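Local atomic coordinates of methyl-coenzyme M reductase subunit gamma (Methanosarcina barkeri, PDB entry 1E6Y), a protein that forms part of methyl-coenzyme M reductase I, the nickel F430 enzyme that releases methane from methyl-coenzyme M with coenzyme B as reductant. Residues V229-V232 with H233-D237. Residues are numbered along the deposited sequence; the frame is centred on the assembly and turned at random.
Sequences VEWV and HRIFD
Trp231 and Ile235 meet one turn apart on the C-terminal alpha-helix 226-244, where i to i+4 pairing sets side chains of successive turns against each other. CG1 of Ile235 sits over one face of the indole, 3.7 Å from the centroid of the six-membered ring of Trp231, in a CH-pi contact. Trp231 has CG anti to the backbone N (chi1 177°), hence beside the carbonyl carbon that leads to the next turn. Both are buried: the flat indole offers a face to the slim aliphatic chain and keeps NE1 to donate to the backbone O of Glu336 of the beta subunit. Replacing Trp231 by alanine is likely to leave that carbonyl without this donor and CG1 of Ile235 without its aromatic cover. Alongside each other, extended Glu230 and Arg234, bent at chi3, form a long salt bridge, OE2 of Glu230 lying 3.5 Å from NE of Arg234 with carboxylate and guanidinium planes 69° apart. Their stronger partners are on the beta subunit, Lys282 for Glu230 and Asp281 for Arg234; long, flexible chains can reach both. NE2 of His233 hydrogen-bonds a polar side chain of another subunit, while compact Val229 covers an imidazole face, its CG1 3.8 Å from CE1 of His233.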
loop_
_atom_site.group_PDB
_atom_site.type_symbol
_atom_site.label_atom_id
_atom_site.label_comp_id
_atom_site.label_asym_id
_atom_site.label_seq_id
_atom_site.Cartn_x
_atom_site.Cartn_y
_atom_site.Cartn_z
ATOM N N VAL C 229 -37.792 11.245 22.868
ATOM C CA VAL C 229 -37.275 12.098 21.802
ATOM C C VAL C 229 -36.356 13.176 22.382
ATOM O O VAL C 229 -35.283 13.440 21.837
ATOM C CB VAL C 229 -38.426 12.765 21.004
ATOM C CG1 VAL C 229 -37.868 13.737 19.971
ATOM C CG2 VAL C 229 -39.263 11.696 20.315
ATOM N N GLU C 230 -36.736 13.724 23.537
ATOM C CA GLU C 230 -35.907 14.720 24.209
ATOM C C GLU C 230 -34.599 14.111 24.702
ATOM O O GLU C 230 -33.548 14.745 24.627
ATOM C CB GLU C 230 -36.649 15.348 25.390
ATOM C CG GLU C 230 -35.819 16.404 26.103
ATOM C CD GLU C 230 -36.474 16.964 27.351
ATOM O OE1 GLU C 230 -37.598 16.542 27.701
ATOM O OE2 GLU C 230 -35.853 17.845 27.982
ATOM N N TRP C 231 -34.674 12.890 25.223
ATOM C CA TRP C 231 -33.486 12.163 25.659
ATOM C C TRP C 231 -32.488 12.035 24.503
ATOM O O TRP C 231 -31.307 12.345 24.659
ATOM C CB TRP C 231 -33.880 10.779 26.185
ATOM C CG TRP C 231 -32.716 9.924 26.593
ATOM C CD1 TRP C 231 -32.129 9.868 27.826
ATOM C CD2 TRP C 231 -31.959 9.044 25.749
ATOM N NE1 TRP C 231 -31.047 9.019 27.799
ATOM C CE2 TRP C 231 -30.920 8.502 26.535
ATOM C CE3 TRP C 231 -32.054 8.672 24.400
ATOM C CZ2 TRP C 231 -29.975 7.610 26.016
ATOM C CZ3 TRP C 231 -31.114 7.786 23.885
ATOM C CH2 TRP C 231 -30.089 7.266 24.693
ATOM N N VAL C 232 -32.984 11.640 23.333
ATOM C CA VAL C 232 -32.149 11.539 22.139
ATOM C C VAL C 232 -31.523 12.887 21.801
ATOM O O VAL C 232 -30.322 12.974 21.540
ATOM C CB VAL C 232 -32.962 11.044 20.918
ATOM C CG1 VAL C 232 -32.102 11.083 19.662
ATOM C CG2 VAL C 232 -33.456 9.632 21.162
ATOM N N HIS C 233 -32.335 13.939 21.857
ATOM C CA HIS C 233 -31.873 15.286 21.555
ATOM C C HIS C 233 -30.797 15.752 22.531
ATOM O O HIS C 233 -29.803 16.351 22.117
ATOM C CB HIS C 233 -33.049 16.265 21.562
ATOM C CG HIS C 233 -33.928 16.156 20.354
ATOM N ND1 HIS C 233 -35.070 16.913 20.196
ATOM C CD2 HIS C 233 -33.821 15.400 19.236
ATOM C CE1 HIS C 233 -35.626 16.629 19.030
ATOM N NE2 HIS C 233 -34.887 15.714 18.429
ATOM N N ARG C 234 -30.970 15.439 23.813
ATOM C CA ARG C 234 -29.967 15.788 24.813
ATOM C C ARG C 234 -28.663 15.012 24.620
ATOM O O ARG C 234 -27.592 15.612 24.758
ATOM C CB ARG C 234 -30.511 15.511 26.217
ATOM C CG ARG C 234 -31.639 16.481 26.559
ATOM C CD ARG C 234 -32.145 16.232 27.983
ATOM N NE ARG C 234 -32.402 17.544 28.564
ATOM C CZ ARG C 234 -31.749 18.155 29.534
ATOM N NH1 ARG C 234 -30.748 17.609 30.199
ATOM N NH2 ARG C 234 -32.161 19.381 29.863
ATOM N N ILE C 235 -28.748 13.717 24.333
ATOM C CA ILE C 235 -27.554 12.911 24.090
ATOM C C ILE C 235 -26.817 13.409 22.846
ATOM O O ILE C 235 -25.601 13.619 22.876
ATOM C CB ILE C 235 -27.919 11.420 23.918
ATOM C CG1 ILE C 235 -28.438 10.858 25.245
ATOM C CG2 ILE C 235 -26.710 10.624 23.430
ATOM C CD1 ILE C 235 -27.419 10.878 26.373
ATOM N N PHE C 236 -27.576 13.688 21.790
ATOM C CA PHE C 236 -27.028 14.228 20.551
ATOM C C PHE C 236 -26.323 15.572 20.771
ATOM O O PHE C 236 -25.192 15.769 20.317
ATOM C CB PHE C 236 -28.149 14.385 19.516
ATOM C CG PHE C 236 -27.760 15.205 18.320
ATOM C CD1 PHE C 236 -26.923 14.679 17.341
ATOM C CD2 PHE C 236 -28.200 16.521 18.194
ATOM C CE1 PHE C 236 -26.525 15.452 16.250
ATOM C CE2 PHE C 236 -27.808 17.305 17.108
ATOM C CZ PHE C 236 -26.969 16.769 16.134
ATOM N N ASP C 237 -27.011 16.502 21.431
ATOM C CA ASP C 237 -26.461 17.827 21.707
ATOM C C ASP C 237 -25.167 17.745 22.501
ATOM O O ASP C 237 -24.171 18.380 22.149
ATOM C CB ASP C 237 -27.467 18.675 22.488
ATOM C CG ASP C 237 -28.537 19.292 21.602
ATOM O OD1 ASP C 237 -28.460 19.166 20.359
ATOM O OD2 ASP C 237 -29.456 19.922 22.162
#